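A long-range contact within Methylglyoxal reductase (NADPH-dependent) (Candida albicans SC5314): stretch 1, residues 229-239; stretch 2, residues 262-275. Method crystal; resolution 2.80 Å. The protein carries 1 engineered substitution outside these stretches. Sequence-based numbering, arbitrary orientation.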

# COMPACT_ATOMS: atom_id res chain seq x y z
N SER A 229 -23.60 -3.92 -17.02
CA SER A 229 -22.54 -4.90 -17.24
C SER A 229 -21.49 -4.71 -16.15
O SER A 229 -21.31 -3.62 -15.61
CB SER A 229 -21.93 -4.75 -18.64
OG SER A 229 -21.64 -3.40 -18.94
N ILE A 230 -20.84 -5.81 -15.82
CA ILE A 230 -19.88 -5.81 -14.70
C ILE A 230 -18.54 -5.32 -15.22
O ILE A 230 -18.09 -5.80 -16.27
CB ILE A 230 -19.77 -7.21 -14.13
CG1 ILE A 230 -21.11 -7.60 -13.49
CG2 ILE A 230 -18.59 -7.31 -13.17
CD1 ILE A 230 -21.19 -9.04 -13.09
N PRO A 231 -17.86 -4.40 -14.53
CA PRO A 231 -16.59 -3.90 -15.04
C PRO A 231 -15.60 -5.04 -15.23
O PRO A 231 -15.70 -6.10 -14.60
CB PRO A 231 -16.11 -2.93 -13.96
CG PRO A 231 -17.29 -2.66 -13.11
CD PRO A 231 -18.12 -3.90 -13.17
N ALA A 232 -14.66 -4.84 -16.13
CA ALA A 232 -13.49 -5.69 -16.19
C ALA A 232 -12.46 -5.11 -15.23
O ALA A 232 -12.14 -3.92 -15.29
CB ALA A 232 -12.95 -5.79 -17.61
N SER A 233 -12.03 -5.94 -14.29
CA SER A 233 -10.99 -5.57 -13.35
C SER A 233 -10.41 -6.88 -12.88
O SER A 233 -11.17 -7.80 -12.55
CB SER A 233 -11.53 -4.78 -12.15
OG SER A 233 -11.91 -3.48 -12.54
N LYS A 234 -9.09 -6.99 -12.89
CA LYS A 234 -8.54 -8.22 -12.40
C LYS A 234 -7.12 -7.97 -11.94
O LYS A 234 -6.47 -7.02 -12.39
CB LYS A 234 -8.62 -9.30 -13.48
CG LYS A 234 -7.71 -9.09 -14.63
CD LYS A 234 -8.15 -10.03 -15.73
CE LYS A 234 -7.02 -10.48 -16.60
NZ LYS A 234 -7.48 -10.50 -17.99
N GLY A 235 -6.66 -8.82 -11.02
CA GLY A 235 -5.28 -8.76 -10.60
C GLY A 235 -5.10 -9.53 -9.31
O GLY A 235 -5.96 -10.31 -8.90
N GLY A 236 -3.94 -9.34 -8.70
CA GLY A 236 -3.75 -9.81 -7.36
C GLY A 236 -4.32 -8.82 -6.37
O GLY A 236 -4.45 -7.63 -6.65
N TRP A 237 -4.68 -9.32 -5.20
CA TRP A 237 -5.18 -8.47 -4.14
C TRP A 237 -4.56 -8.95 -2.84
O TRP A 237 -4.05 -10.07 -2.75
CB TRP A 237 -6.71 -8.51 -4.06
CG TRP A 237 -7.13 -9.85 -3.56
CD1 TRP A 237 -7.28 -11.00 -4.28
CD2 TRP A 237 -7.34 -10.20 -2.19
NE1 TRP A 237 -7.58 -12.05 -3.44
CE2 TRP A 237 -7.63 -11.58 -2.15
CE3 TRP A 237 -7.31 -9.48 -0.99
CZ2 TRP A 237 -7.89 -12.25 -0.96
CZ3 TRP A 237 -7.58 -10.14 0.18
CH2 TRP A 237 -7.87 -11.52 0.19
N VAL A 238 -4.63 -8.10 -1.82
CA VAL A 238 -4.21 -8.46 -0.47
C VAL A 238 -4.95 -7.53 0.48
O VAL A 238 -5.24 -6.38 0.13
CB VAL A 238 -2.67 -8.35 -0.33
CG1 VAL A 238 -2.25 -6.93 -0.65
CG2 VAL A 238 -2.21 -8.73 1.04
N ASP A 239 -5.30 -8.04 1.66
CA ASP A 239 -6.03 -7.22 2.62
C ASP A 239 -5.09 -6.21 3.27
O ASP A 239 -3.93 -6.51 3.57
CB ASP A 239 -6.69 -8.11 3.68
CG ASP A 239 -7.57 -7.32 4.65
OD1 ASP A 239 -7.06 -6.73 5.63
OD2 ASP A 239 -8.80 -7.32 4.43
N LEU A 262 6.86 -9.32 -1.26
CA LEU A 262 5.65 -9.30 -2.06
C LEU A 262 4.43 -9.58 -1.17
O LEU A 262 4.42 -10.56 -0.41
CB LEU A 262 5.77 -10.32 -3.19
CG LEU A 262 5.13 -10.09 -4.55
CD1 LEU A 262 5.57 -11.17 -5.55
CD2 LEU A 262 3.62 -10.08 -4.39
N LEU A 263 3.43 -8.71 -1.23
CA LEU A 263 2.21 -8.90 -0.45
C LEU A 263 1.07 -9.16 -1.40
O LEU A 263 0.56 -8.24 -2.06
CB LEU A 263 1.93 -7.73 0.47
CG LEU A 263 2.39 -8.35 1.79
CD1 LEU A 263 3.89 -8.11 1.99
CD2 LEU A 263 1.56 -8.00 2.99
N ASN A 264 0.69 -10.43 -1.49
CA ASN A 264 -0.42 -10.85 -2.32
C ASN A 264 -1.06 -12.09 -1.71
O ASN A 264 -0.39 -13.08 -1.42
CB ASN A 264 0.03 -11.14 -3.75
CG ASN A 264 -1.14 -11.48 -4.66
OD1 ASN A 264 -1.82 -10.60 -5.16
ND2 ASN A 264 -1.39 -12.76 -4.86
N SER A 265 -2.37 -12.01 -1.51
CA SER A 265 -3.16 -13.11 -1.01
C SER A 265 -3.78 -13.99 -2.10
O SER A 265 -4.13 -15.14 -1.82
CB SER A 265 -4.28 -12.54 -0.14
OG SER A 265 -4.92 -13.56 0.59
N GLY A 266 -3.97 -13.48 -3.30
CA GLY A 266 -4.67 -14.25 -4.29
C GLY A 266 -5.06 -13.39 -5.47
O GLY A 266 -4.60 -12.26 -5.63
N ARG A 267 -5.93 -13.96 -6.30
CA ARG A 267 -6.32 -13.35 -7.55
C ARG A 267 -7.81 -13.05 -7.51
O ARG A 267 -8.58 -13.71 -6.79
CB ARG A 267 -5.98 -14.28 -8.72
CG ARG A 267 -4.50 -14.50 -8.92
CD ARG A 267 -3.79 -13.19 -9.20
NE ARG A 267 -2.63 -13.37 -10.07
CZ ARG A 267 -2.04 -12.39 -10.76
NH1 ARG A 267 -2.51 -11.14 -10.69
NH2 ARG A 267 -0.99 -12.65 -11.54
N PHE A 268 -8.23 -12.04 -8.27
CA PHE A 268 -9.65 -11.73 -8.37
C PHE A 268 -9.96 -11.21 -9.76
O PHE A 268 -9.08 -10.66 -10.45
CB PHE A 268 -10.09 -10.67 -7.35
CG PHE A 268 -9.70 -9.29 -7.74
CD1 PHE A 268 -8.41 -8.83 -7.53
CD2 PHE A 268 -10.61 -8.45 -8.37
CE1 PHE A 268 -8.03 -7.55 -7.92
CE2 PHE A 268 -10.24 -7.18 -8.77
CZ PHE A 268 -8.94 -6.72 -8.55
N THR A 269 -11.21 -11.37 -10.16
CA THR A 269 -11.83 -10.52 -11.17
C THR A 269 -13.05 -9.84 -10.56
O THR A 269 -13.47 -10.16 -9.45
CB THR A 269 -12.24 -11.29 -12.43
OG1 THR A 269 -13.53 -11.88 -12.22
CG2 THR A 269 -11.22 -12.36 -12.75
N SER A 270 -13.62 -8.88 -11.29
CA SER A 270 -14.80 -8.21 -10.76
C SER A 270 -15.92 -9.20 -10.49
O SER A 270 -16.68 -9.02 -9.54
CB SER A 270 -15.28 -7.13 -11.72
OG SER A 270 -14.41 -6.03 -11.64
N GLN A 271 -16.02 -10.25 -11.31
CA GLN A 271 -17.04 -11.25 -11.06
C GLN A 271 -16.81 -11.94 -9.71
O GLN A 271 -17.77 -12.32 -9.03
CB GLN A 271 -17.06 -12.27 -12.20
CG GLN A 271 -18.12 -13.33 -12.05
CD GLN A 271 -19.52 -12.79 -12.29
OE1 GLN A 271 -19.83 -12.27 -13.37
NE2 GLN A 271 -20.38 -12.94 -11.29
N SER A 272 -15.55 -12.09 -9.30
CA SER A 272 -15.27 -12.65 -7.98
C SER A 272 -15.95 -11.81 -6.91
O SER A 272 -16.56 -12.36 -5.98
CB SER A 272 -13.77 -12.69 -7.73
OG SER A 272 -13.12 -13.37 -8.78
N LEU A 273 -15.87 -10.49 -7.04
CA LEU A 273 -16.42 -9.60 -6.03
C LEU A 273 -17.94 -9.61 -6.05
O LEU A 273 -18.58 -9.70 -5.00
CB LEU A 273 -15.88 -8.19 -6.26
CG LEU A 273 -14.38 -8.13 -6.46
CD1 LEU A 273 -13.95 -6.68 -6.66
CD2 LEU A 273 -13.66 -8.77 -5.27
N VAL A 274 -18.52 -9.49 -7.25
CA VAL A 274 -19.97 -9.61 -7.43
C VAL A 274 -20.50 -10.86 -6.73
O VAL A 274 -21.40 -10.78 -5.89
CB VAL A 274 -20.33 -9.62 -8.92
CG1 VAL A 274 -21.82 -9.84 -9.09
CG2 VAL A 274 -19.90 -8.30 -9.56
N ASP A 275 -19.92 -12.02 -7.05
CA ASP A 275 -20.37 -13.29 -6.46
C ASP A 275 -20.34 -13.25 -4.94
O ASP A 275 -21.30 -13.68 -4.28
CB ASP A 275 -19.51 -14.45 -6.97
CG ASP A 275 -19.81 -14.83 -8.42
OD1 ASP A 275 -20.83 -14.36 -8.98
OD2 ASP A 275 -19.01 -15.61 -9.01

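Two aromatic residues, Trp-237 and Phe-268, cover the most surface in this contact, and both rise from the same face of a short antiparallel pairing between strands 234-239 and 266-269. The rule they illustrate is simple: each ring lies across a glycine on the partner strand. Phe-268 is paired with Gly-235, and Trp-237 with Gly-266, so neither aromatic has a side chain opposite it in register.

Both pairs are of the hydrogen-bonded kind. Gly-235 N donates to Phe-268 O at 3.1 Å, and Phe-268 N returns a bond to Gly-235 O at 2.9 Å, closing a well-formed ring. At the next such pair, Trp-237 N reaches Gly-266 O at 3.0 Å, but the return bond from Gly-266 N to Trp-237 O is weak at 3.5 Å. Ser-265 N makes the better approach to that carbonyl, 2.9 Å to Trp-237 O, so the ladder ends with two donors sharing one acceptor.

Both aromatics adopt the p rotamer at chi1, and their rings lie over the neighbouring strand. The Phe-268 ring has Gly-235 N and Lys-234 C over one face, packing on bare backbone. The indole of Trp-237 is covered on one face by Ser-265, whose CB sits 3.8 Å from the centroid of the six-membered ring of Trp-237, nearly along the ring normal, a CH-pi contact. The two aromatics also meet each other, Trp-237 CB lying 3.9 Å from Phe-268 CD1. The backbone angles alone call for glycine at both Gly-235 and Gly-266, since a CB would be jammed against the preceding carbonyl oxygen; at Gly-266 an ideal CB would also come within 3.3 Å of Trp-237 NE1.

On the other face, Lys-234 and Thr-269 pair with their CA atoms 4.2 Å apart. At the non-hydrogen-bonded pairs CA-H...O contacts supplement the ladder, as from Lys-234 CA to Phe-268 O at 3.2 Å. Arg-267 lays its guanidinium edge beside Gly-236, Arg-267 NH1 lying 3.0 Å from Gly-236 N; these are two donors and form no hydrogen bond, and the NH1 is satisfied elsewhere in the structure.

Ile-230, third in covered area, anchors the far end, where the strand gives way to a helix capped by Thr-269 OG1 through a weak bond from Gln-271 N. Its side chain points toward that helix, touching Ser-270 CB through Ile-230 CG2 at 3.6 Å and Val-274 CG2 through Ile-230 CD1 at 3.8 Å. Between ladder and helix, Ser-270 N gives Ser-233 O a weak bond of 3.0 Å.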